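Local coordinates for protein NADPH-ferredoxin reductase FprA (Mycobacterium tuberculosis, PDB 1LQT) that probably transfers electrons between NADPH and ferredoxin through a bound FAD, and may in this way supply electrons to P450 systems, at residues M34-P45 with R75-V84. Sequence-based numbering, arbitrary orientation.
Sequences MAVDMLEMLPTP and RFRFFGNVVV. With FAD (flavin-adenine dinucleotide), chain H.
V36 to L39 pair in parallel with F76 to F79, the strand axes 4.7 Å apart and 16° from alignment. The backbone ladder runs from V36 N to R75 O up to E40 N to F79 O. Beyond it the chain of 75-84 turns, and E40 O accepts V82 N from above its carbonyl plane. N81 N bonds L42 O, which ties down the loop after strand 34-40.

D37 and R77 lie side by side on one face of the sheet. In a salt bridge R77 grips D37 side-on, NE to OD1 at 2.8 Å and NH2 to OD2 at 2.9 Å. Both oxygens are met on the syn side, but tilted out of the carboxylate plane. D37 OD2 also bonds Y97. F79 turns its edge to one face of the R77 guanidinium, with CZ above that face. F79 CD2 touches L39 CD2 at 3.7 Å. On the other face of the sheet, M38 leaves the strand with CG anti to the backbone N (chi1 -178°) and bends at its last torsion. This brings SD and CE to the edge of the F76 ring, a Met-aromatic contact. F78 CE1 packs on E40 CB at 3.6 Å and on P45 CB.

The E40 carboxylate takes the FAD ribose hydroxyls, O3B on OE1 and O2B on OE2, both at 2.7 Å. L42 N bonds OE2 on its anti side and S11 bonds OE1. V84 N and O pair with adenine N1A and N6A. The end of strand 34-40 thus holds the ribose, and the loop after strand 76-80 holds the adenine edge.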
loop_
_atom_site.group_PDB
_atom_site.type_symbol
_atom_site.label_atom_id
_atom_site.label_comp_id
_atom_site.label_asym_id
_atom_site.label_seq_id
_atom_site.Cartn_x
_atom_site.Cartn_y
_atom_site.Cartn_z
ATOM N N MET A 34 -14.960 -24.988 -7.958
ATOM C CA MET A 34 -14.014 -24.277 -7.118
ATOM C C MET A 34 -14.616 -23.935 -5.767
ATOM O O MET A 34 -15.788 -23.595 -5.646
ATOM C CB MET A 34 -13.545 -22.971 -7.763
ATOM C CG MET A 34 -12.491 -23.134 -8.840
ATOM S SD MET A 34 -10.847 -23.595 -8.264
ATOM C CE MET A 34 -10.072 -23.703 -9.881
ATOM N N ALA A 35 -13.775 -23.987 -4.749
ATOM C CA ALA A 35 -14.066 -23.510 -3.396
ATOM C C ALA A 35 -12.857 -22.652 -3.042
ATOM O O ALA A 35 -11.725 -23.102 -3.185
ATOM C CB ALA A 35 -14.204 -24.657 -2.432
ATOM N N VAL A 36 -13.100 -21.447 -2.552
ATOM C CA VAL A 36 -12.050 -20.500 -2.204
ATOM C C VAL A 36 -12.159 -20.075 -0.747
ATOM O O VAL A 36 -13.197 -19.583 -0.333
ATOM C CB VAL A 36 -12.177 -19.252 -3.103
ATOM C CG1 VAL A 36 -11.170 -18.160 -2.686
ATOM C CG2 VAL A 36 -12.043 -19.607 -4.554
ATOM N N ASP A 37 -11.100 -20.287 0.022
ATOM C CA ASP A 37 -10.968 -19.818 1.392
ATOM C C ASP A 37 -9.906 -18.737 1.395
ATOM O O ASP A 37 -8.782 -18.952 0.964
ATOM C CB ASP A 37 -10.527 -20.944 2.320
ATOM C CG ASP A 37 -11.611 -21.948 2.627
ATOM O OD1 ASP A 37 -12.789 -21.650 2.371
ATOM O OD2 ASP A 37 -11.279 -23.036 3.140
ATOM N N MET A 38 -10.270 -17.574 1.897
ATOM C CA MET A 38 -9.393 -16.424 1.974
ATOM C C MET A 38 -9.020 -16.176 3.411
ATOM O O MET A 38 -9.893 -16.002 4.253
ATOM C CB MET A 38 -10.119 -15.228 1.375
ATOM C CG MET A 38 -9.301 -13.989 1.344
ATOM S SD MET A 38 -10.146 -12.607 0.508
ATOM C CE MET A 38 -10.012 -13.020 -1.178
ATOM N N LEU A 39 -7.722 -16.201 3.694
ATOM C CA LEU A 39 -7.168 -16.026 5.023
ATOM C C LEU A 39 -6.485 -14.691 5.100
ATOM O O LEU A 39 -5.587 -14.418 4.326
ATOM C CB LEU A 39 -6.107 -17.116 5.283
ATOM C CG LEU A 39 -6.566 -18.558 5.037
ATOM C CD1 LEU A 39 -5.445 -19.504 5.535
ATOM C CD2 LEU A 39 -7.858 -18.909 5.555
ATOM N N GLU A 40 -6.870 -13.875 6.056
ATOM C CA GLU A 40 -6.400 -12.503 6.160
ATOM C C GLU A 40 -5.881 -12.234 7.555
ATOM O O GLU A 40 -6.529 -12.525 8.550
ATOM C CB GLU A 40 -7.544 -11.552 5.836
ATOM C CG GLU A 40 -7.322 -10.090 6.248
ATOM C CD GLU A 40 -6.102 -9.446 5.614
ATOM O OE1 GLU A 40 -5.925 -9.607 4.389
ATOM O OE2 GLU A 40 -5.344 -8.783 6.362
ATOM N N MET A 41 -4.706 -11.627 7.592
ATOM C CA MET A 41 -4.014 -11.254 8.813
ATOM C C MET A 41 -4.817 -10.352 9.774
ATOM O O MET A 41 -4.754 -10.507 10.980
ATOM C CB MET A 41 -2.734 -10.511 8.368
ATOM C CG MET A 41 -2.005 -9.793 9.507
ATOM S SD MET A 41 -0.286 -9.475 9.143
ATOM C CE MET A 41 -0.375 -8.021 7.873
ATOM N N LEU A 42 -5.456 -9.352 9.182
ATOM C CA LEU A 42 -6.242 -8.394 9.944
ATOM C C LEU A 42 -7.661 -8.899 10.112
ATOM O O LEU A 42 -8.115 -9.777 9.387
ATOM C CB LEU A 42 -6.282 -7.051 9.198
ATOM C CG LEU A 42 -4.919 -6.440 8.927
ATOM C CD1 LEU A 42 -5.101 -5.108 8.223
ATOM C CD2 LEU A 42 -4.091 -6.251 10.172
ATOM N N PRO A 43 -8.419 -8.333 11.044
ATOM C CA PRO A 43 -9.834 -8.676 11.143
ATOM C C PRO A 43 -10.664 -8.204 9.951
ATOM O O PRO A 43 -11.780 -8.678 9.748
ATOM C CB PRO A 43 -10.279 -7.951 12.428
ATOM C CG PRO A 43 -9.030 -7.855 13.215
ATOM C CD PRO A 43 -7.975 -7.549 12.209
ATOM N N THR A 44 -10.126 -7.245 9.209
ATOM C CA THR A 44 -10.828 -6.563 8.143
ATOM C C THR A 44 -10.210 -6.899 6.794
ATOM O O THR A 44 -8.991 -6.947 6.700
ATOM C CB THR A 44 -10.758 -5.043 8.357
ATOM O OG1 THR A 44 -9.374 -4.633 8.350
ATOM C CG2 THR A 44 -11.320 -4.610 9.699
ATOM N N PRO A 45 -11.035 -7.062 5.765
ATOM C CA PRO A 45 -10.545 -7.326 4.412
ATOM C C PRO A 45 -10.161 -6.037 3.706
ATOM O O PRO A 45 -10.298 -4.926 4.229
ATOM C CB PRO A 45 -11.761 -7.967 3.743
ATOM C CG PRO A 45 -12.924 -7.201 4.371
ATOM C CD PRO A 45 -12.507 -7.035 5.803
ATOM N N ARG A 75 -19.403 -20.313 -2.544
ATOM C CA ARG A 75 -18.166 -21.092 -2.638
ATOM C C ARG A 75 -16.978 -20.399 -1.959
ATOM O O ARG A 75 -15.903 -20.959 -1.889
ATOM C CB ARG A 75 -17.837 -21.277 -4.112
ATOM C CG ARG A 75 -18.872 -22.110 -4.879
ATOM C CD ARG A 75 -18.651 -22.115 -6.357
ATOM N NE ARG A 75 -18.907 -20.812 -6.943
ATOM C CZ ARG A 75 -18.818 -20.542 -8.231
ATOM N NH1 ARG A 75 -18.445 -21.463 -9.112
ATOM N NH2 ARG A 75 -19.098 -19.327 -8.662
ATOM N N PHE A 76 -17.197 -19.169 -1.493
ATOM C CA PHE A 76 -16.166 -18.322 -0.904
ATOM C C PHE A 76 -16.346 -18.227 0.594
ATOM O O PHE A 76 -17.471 -18.000 1.064
ATOM C CB PHE A 76 -16.313 -16.923 -1.503
ATOM C CG PHE A 76 -15.336 -15.915 -0.979
ATOM C CD1 PHE A 76 -15.576 -15.231 0.181
ATOM C CD2 PHE A 76 -14.200 -15.603 -1.711
ATOM C CE1 PHE A 76 -14.636 -14.292 0.637
ATOM C CE2 PHE A 76 -13.296 -14.678 -1.275
ATOM C CZ PHE A 76 -13.499 -14.052 -0.114
ATOM N N ARG A 77 -15.240 -18.329 1.335
ATOM C CA ARG A 77 -15.237 -18.098 2.775
ATOM C C ARG A 77 -14.064 -17.156 3.099
ATOM O O ARG A 77 -13.007 -17.244 2.485
ATOM C CB ARG A 77 -15.071 -19.389 3.562
ATOM C CG ARG A 77 -16.171 -20.392 3.333
ATOM C CD ARG A 77 -16.145 -21.592 4.263
ATOM N NE ARG A 77 -14.902 -22.352 4.132
ATOM C CZ ARG A 77 -14.694 -23.523 4.715
ATOM N NH1 ARG A 77 -15.631 -24.037 5.481
ATOM N NH2 ARG A 77 -13.560 -24.163 4.547
ATOM N N PHE A 78 -14.274 -16.314 4.102
ATOM C CA PHE A 78 -13.265 -15.422 4.651
ATOM C C PHE A 78 -12.947 -15.786 6.092
ATOM O O PHE A 78 -13.844 -16.027 6.882
ATOM C CB PHE A 78 -13.803 -14.000 4.627
ATOM C CG PHE A 78 -12.897 -12.952 5.254
ATOM C CD1 PHE A 78 -11.821 -12.445 4.560
ATOM C CD2 PHE A 78 -13.169 -12.421 6.506
ATOM C CE1 PHE A 78 -11.045 -11.458 5.123
ATOM C CE2 PHE A 78 -12.394 -11.435 7.064
ATOM C CZ PHE A 78 -11.325 -10.948 6.385
ATOM N N PHE A 79 -11.673 -15.804 6.420
ATOM C CA PHE A 79 -11.201 -16.034 7.766
ATOM C C PHE A 79 -10.174 -14.953 8.091
ATOM O O PHE A 79 -9.007 -15.043 7.701
ATOM C CB PHE A 79 -10.559 -17.402 7.893
ATOM C CG PHE A 79 -11.468 -18.553 7.542
ATOM C CD1 PHE A 79 -12.262 -19.162 8.500
ATOM C CD2 PHE A 79 -11.526 -19.050 6.263
ATOM C CE1 PHE A 79 -13.057 -20.257 8.192
ATOM C CE2 PHE A 79 -12.356 -20.140 5.956
ATOM C CZ PHE A 79 -13.110 -20.715 6.922
ATOM N N GLY A 80 -10.637 -13.939 8.798
ATOM C CA GLY A 80 -9.779 -12.857 9.233
ATOM C C GLY A 80 -9.134 -13.120 10.570
ATOM O O GLY A 80 -9.497 -14.041 11.291
ATOM N N ASN A 81 -8.144 -12.308 10.891
ATOM C CA ASN A 81 -7.304 -12.465 12.086
ATOM C C ASN A 81 -6.542 -13.782 12.063
ATOM O O ASN A 81 -6.292 -14.363 13.102
ATOM C CB ASN A 81 -8.118 -12.300 13.377
ATOM C CG ASN A 81 -7.274 -12.073 14.602
ATOM O OD1 ASN A 81 -6.196 -11.479 14.546
ATOM N ND2 ASN A 81 -7.774 -12.535 15.740
ATOM N N VAL A 82 -6.187 -14.250 10.868
ATOM C CA VAL A 82 -5.392 -15.470 10.690
ATOM C C VAL A 82 -4.102 -15.033 10.016
ATOM O O VAL A 82 -4.093 -14.605 8.862
ATOM C CB VAL A 82 -6.147 -16.515 9.854
ATOM C CG1 VAL A 82 -5.256 -17.717 9.579
ATOM C CG2 VAL A 82 -7.398 -16.942 10.564
ATOM N N VAL A 83 -2.997 -15.156 10.748
ATOM C CA VAL A 83 -1.713 -14.694 10.273
ATOM C C VAL A 83 -0.930 -15.893 9.767
ATOM O O VAL A 83 -0.514 -16.762 10.533
ATOM C CB VAL A 83 -0.952 -13.997 11.402
ATOM C CG1 VAL A 83 0.387 -13.473 10.909
ATOM C CG2 VAL A 83 -1.780 -12.877 12.019
ATOM N N VAL A 84 -0.756 -15.973 8.462
ATOM C CA VAL A 84 -0.028 -17.085 7.892
ATOM C C VAL A 84 1.442 -16.850 8.187
ATOM O O VAL A 84 1.984 -15.763 7.953
ATOM C CB VAL A 84 -0.343 -17.259 6.412
ATOM C CG1 VAL A 84 0.477 -18.370 5.826
ATOM C CG2 VAL A 84 -1.833 -17.538 6.213
HETATM P PA FAD H . -2.463 -5.346 -0.428
HETATM O O1A FAD H . -1.374 -4.805 0.407
HETATM O O2A FAD H . -3.582 -4.467 -0.850
HETATM O O5B FAD H . -3.125 -6.588 0.332
HETATM C C5B FAD H . -2.294 -7.532 1.019
HETATM C C4B FAD H . -3.172 -8.191 2.075
HETATM O O4B FAD H . -2.459 -9.325 2.562
HETATM C C3B FAD H . -3.474 -7.299 3.284
HETATM O O3B FAD H . -4.841 -7.303 3.624
HETATM C C2B FAD H . -2.599 -7.888 4.358
HETATM O O2B FAD H . -3.015 -7.658 5.685
HETATM C C1B FAD H . -2.593 -9.371 3.970
HETATM N N9A FAD H . -1.478 -10.140 4.507
HETATM C C8A FAD H . -0.156 -9.790 4.464
HETATM N N7A FAD H . 0.621 -10.709 5.024
HETATM C C5A FAD H . -0.251 -11.679 5.480
HETATM C C6A FAD H . -0.026 -12.877 6.161
HETATM N N6A FAD H . 1.176 -13.337 6.474
HETATM N N1A FAD H . -1.121 -13.627 6.462
HETATM C C2A FAD H . -2.356 -13.193 6.093
HETATM N N3A FAD H . -2.641 -12.061 5.436
HETATM C C4A FAD H . -1.554 -11.338 5.152
HETATM N N1 FAD H . -4.122 2.461 -6.019
HETATM C C2 FAD H . -5.127 3.122 -6.661
HETATM O O2 FAD H . -5.638 2.667 -7.665
HETATM N N3 FAD H . -5.544 4.347 -6.164
HETATM C C4 FAD H . -5.071 4.905 -5.012
HETATM O O4 FAD H . -5.519 5.997 -4.596
HETATM C C4X FAD H . -4.077 4.195 -4.331
HETATM N N5 FAD H . -3.562 4.677 -3.147
HETATM C C5X FAD H . -2.560 3.991 -2.512
HETATM C C6 FAD H . -2.024 4.482 -1.347
HETATM C C7 FAD H . -0.961 3.867 -0.709
HETATM C C7M FAD H . -0.418 4.431 0.575
HETATM C C8 FAD H . -0.450 2.687 -1.262
HETATM C C8M FAD H . 0.720 1.988 -0.626
HETATM C C9 FAD H . -0.997 2.162 -2.431
HETATM C C9A FAD H . -2.052 2.799 -3.070
HETATM N N10 FAD H . -2.602 2.302 -4.256
HETATM C C10 FAD H . -3.625 2.980 -4.872
HETATM C "C1'" FAD H . -2.143 1.017 -4.858
HETATM C "C2'" FAD H . -2.921 -0.172 -4.297
HETATM O "O2'" FAD H . -2.981 -0.036 -2.899
HETATM C "C3'" FAD H . -2.208 -1.484 -4.677
HETATM O "O3'" FAD H . -2.171 -1.646 -6.091
HETATM C "C4'" FAD H . -2.892 -2.763 -4.194
HETATM O "O4'" FAD H . -3.518 -2.575 -2.928
HETATM C "C5'" FAD H . -1.885 -3.910 -4.113
HETATM O "O5'" FAD H . -2.672 -5.081 -3.862
HETATM P P FAD H . -2.124 -6.405 -3.180
HETATM O O1P FAD H . -3.294 -7.310 -3.169
HETATM O O2P FAD H . -0.860 -6.904 -3.803
HETATM O O3P FAD H . -1.708 -6.001 -1.704
HETATM O O HOH W 1 -17.821 -24.278 -8.640
HETATM O O HOH W 2 -14.786 -22.154 0.462
HETATM O O HOH W 3 -5.047 -9.268 13.303
#